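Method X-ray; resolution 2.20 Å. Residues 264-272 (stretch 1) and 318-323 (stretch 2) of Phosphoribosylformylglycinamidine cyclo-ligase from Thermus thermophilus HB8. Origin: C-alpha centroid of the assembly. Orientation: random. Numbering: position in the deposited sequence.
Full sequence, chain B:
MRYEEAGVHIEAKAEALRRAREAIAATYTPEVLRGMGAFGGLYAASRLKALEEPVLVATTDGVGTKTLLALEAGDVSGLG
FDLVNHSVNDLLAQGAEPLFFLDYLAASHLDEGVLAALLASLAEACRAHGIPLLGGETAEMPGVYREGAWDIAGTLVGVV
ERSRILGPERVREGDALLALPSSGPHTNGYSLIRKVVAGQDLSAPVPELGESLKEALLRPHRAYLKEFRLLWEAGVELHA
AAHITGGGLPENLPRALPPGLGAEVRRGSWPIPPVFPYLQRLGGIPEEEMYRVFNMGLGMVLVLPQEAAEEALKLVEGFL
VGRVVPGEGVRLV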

# COMPACT_ATOMS: atom_id res chain seq x y z
N GLU B 264 1.89 30.38 -15.00
CA GLU B 264 2.02 31.74 -14.49
C GLU B 264 0.99 31.94 -13.39
O GLU B 264 -0.21 32.04 -13.67
CB GLU B 264 1.77 32.73 -15.62
CG GLU B 264 2.06 34.17 -15.30
CD GLU B 264 1.79 35.07 -16.50
OE1 GLU B 264 0.60 35.37 -16.77
OE2 GLU B 264 2.77 35.45 -17.17
N VAL B 265 1.44 32.00 -12.14
CA VAL B 265 0.53 32.16 -11.01
C VAL B 265 0.57 33.56 -10.39
O VAL B 265 1.58 33.96 -9.81
CB VAL B 265 0.86 31.13 -9.90
CG1 VAL B 265 -0.06 31.33 -8.70
CG2 VAL B 265 0.72 29.72 -10.45
N ARG B 266 -0.53 34.30 -10.50
CA ARG B 266 -0.61 35.64 -9.93
C ARG B 266 -0.75 35.56 -8.41
O ARG B 266 -1.71 34.99 -7.91
CB ARG B 266 -1.81 36.40 -10.49
CG ARG B 266 -1.86 36.52 -12.00
CD ARG B 266 -2.96 37.50 -12.40
NE ARG B 266 -4.24 37.15 -11.79
CZ ARG B 266 -5.09 36.25 -12.29
NH1 ARG B 266 -4.79 35.61 -13.41
NH2 ARG B 266 -6.23 36.00 -11.66
N ARG B 267 0.21 36.14 -7.68
CA ARG B 267 0.18 36.12 -6.22
C ARG B 267 -1.04 36.87 -5.70
O ARG B 267 -1.37 37.95 -6.19
CB ARG B 267 1.44 36.78 -5.65
CG ARG B 267 2.65 36.70 -6.54
CD ARG B 267 3.78 37.56 -6.01
NE ARG B 267 4.44 36.95 -4.86
CZ ARG B 267 5.70 36.54 -4.88
NH1 ARG B 267 6.42 36.67 -5.98
NH2 ARG B 267 6.23 35.99 -3.79
N GLY B 268 -1.72 36.29 -4.71
CA GLY B 268 -2.89 36.94 -4.15
C GLY B 268 -4.19 36.73 -4.92
O GLY B 268 -5.18 37.40 -4.64
N SER B 269 -4.18 35.81 -5.88
CA SER B 269 -5.38 35.54 -6.67
C SER B 269 -6.23 34.47 -6.00
O SER B 269 -7.29 34.10 -6.51
CB SER B 269 -5.00 35.10 -8.09
OG SER B 269 -4.07 34.04 -8.08
N TRP B 270 -5.77 33.99 -4.85
CA TRP B 270 -6.48 32.97 -4.09
C TRP B 270 -6.24 33.14 -2.60
O TRP B 270 -5.20 33.66 -2.18
CB TRP B 270 -6.03 31.57 -4.55
CG TRP B 270 -4.74 31.12 -3.94
CD1 TRP B 270 -4.58 30.42 -2.78
CD2 TRP B 270 -3.42 31.38 -4.43
NE1 TRP B 270 -3.25 30.23 -2.51
CE2 TRP B 270 -2.51 30.81 -3.51
CE3 TRP B 270 -2.91 32.03 -5.56
CZ2 TRP B 270 -1.12 30.87 -3.68
CZ3 TRP B 270 -1.53 32.10 -5.73
CH2 TRP B 270 -0.65 31.52 -4.79
N PRO B 271 -7.20 32.69 -1.77
CA PRO B 271 -7.14 32.76 -0.30
C PRO B 271 -6.11 31.78 0.29
O PRO B 271 -6.16 30.59 0.01
CB PRO B 271 -8.56 32.40 0.12
CG PRO B 271 -9.38 32.74 -1.07
CD PRO B 271 -8.53 32.26 -2.20
N ILE B 272 -5.20 32.30 1.11
CA ILE B 272 -4.19 31.47 1.74
C ILE B 272 -4.58 31.20 3.19
O ILE B 272 -4.77 32.14 3.96
CB ILE B 272 -2.81 32.16 1.71
CG1 ILE B 272 -2.40 32.43 0.26
CG2 ILE B 272 -1.77 31.29 2.41
CD1 ILE B 272 -1.05 33.09 0.11
N GLY B 318 -13.95 28.19 -6.64
CA GLY B 318 -12.60 28.20 -7.17
C GLY B 318 -12.03 29.58 -7.36
O GLY B 318 -12.68 30.57 -7.04
N PHE B 319 -10.82 29.66 -7.91
CA PHE B 319 -10.16 30.93 -8.14
C PHE B 319 -9.27 30.90 -9.38
O PHE B 319 -8.38 30.06 -9.48
CB PHE B 319 -9.29 31.28 -6.92
CG PHE B 319 -10.06 31.39 -5.64
CD1 PHE B 319 -10.69 32.58 -5.28
CD2 PHE B 319 -10.18 30.29 -4.79
CE1 PHE B 319 -11.42 32.68 -4.10
CE2 PHE B 319 -10.90 30.37 -3.61
CZ PHE B 319 -11.53 31.57 -3.26
N LEU B 320 -9.52 31.80 -10.33
CA LEU B 320 -8.68 31.86 -11.52
C LEU B 320 -7.37 32.41 -10.97
O LEU B 320 -7.35 33.50 -10.40
CB LEU B 320 -9.27 32.81 -12.57
CG LEU B 320 -8.44 33.06 -13.84
CD1 LEU B 320 -8.14 31.75 -14.55
CD2 LEU B 320 -9.19 33.99 -14.77
N VAL B 321 -6.29 31.67 -11.13
CA VAL B 321 -5.02 32.10 -10.57
C VAL B 321 -3.84 32.12 -11.53
O VAL B 321 -2.70 32.26 -11.10
CB VAL B 321 -4.65 31.22 -9.37
CG1 VAL B 321 -5.79 31.22 -8.36
CG2 VAL B 321 -4.37 29.80 -9.84
N GLY B 322 -4.10 31.98 -12.82
CA GLY B 322 -2.99 31.98 -13.75
C GLY B 322 -3.29 31.57 -15.18
O GLY B 322 -4.43 31.59 -15.64
N ARG B 323 -2.23 31.19 -15.88
CA ARG B 323 -2.35 30.80 -17.27
C ARG B 323 -1.14 29.96 -17.66
O ARG B 323 -0.08 30.05 -17.05
CB ARG B 323 -2.41 32.07 -18.11
CG ARG B 323 -2.95 31.91 -19.52
CD ARG B 323 -3.06 33.28 -20.17
NE ARG B 323 -3.61 33.21 -21.52
CZ ARG B 323 -3.84 34.28 -22.28
NH1 ARG B 323 -3.56 35.49 -21.82
NH2 ARG B 323 -4.35 34.13 -23.50

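Gly318 makes no contact with the first stretch; the contact begins at Phe319. Its CA-to-CB bond points toward stretch 1, and its ring receives Pro271 over one face. Pro271 CD lies 3.3 Å from the centroid of the Phe319 ring, 14° off the ring normal, a CH-pi contact. Trp270 CA lies over a face of the ring too, and Trp270 CB is 4.0 Å from Phe319 CB.

Leu320 takes part mainly through its backbone. Leu320 O is 3.0 Å from Arg266 NH2 and 3.7 Å from Ser269 CB.

Val321 is the most covered residue of the contact. Val321 O accepts a hydrogen bond from Arg266 N at 3.0 Å and also meets Val265 CA at 3.2 Å in a CA-H...O contact. Its side chain packs against Trp270, with Val321 CG1 3.8 Å from Trp270 CB. Ser269 OG, 3.2 Å from Val321 CB, is held by a 2.5 Å hydrogen bond to Arg266 O within the type II turn.

Gly322 pairs with Val265 in the antiparallel, non-hydrogen-bonded register. The backbone angles of Gly322 by themselves call for glycine, since a CB would be jammed against the carbonyl O of Val321; it would also stand 2.0 Å from Glu264 O as modelled.

Arg323 pairs with Glu264 as an antiparallel hydrogen-bonded pair. Glu264 N donates to Arg323 O at 2.9 Å, and Arg323 N donates a hydrogen bond to Glu264 O at 3.1 Å, though the position of that oxygen is less certain. The end of the Arg323 side chain leads away.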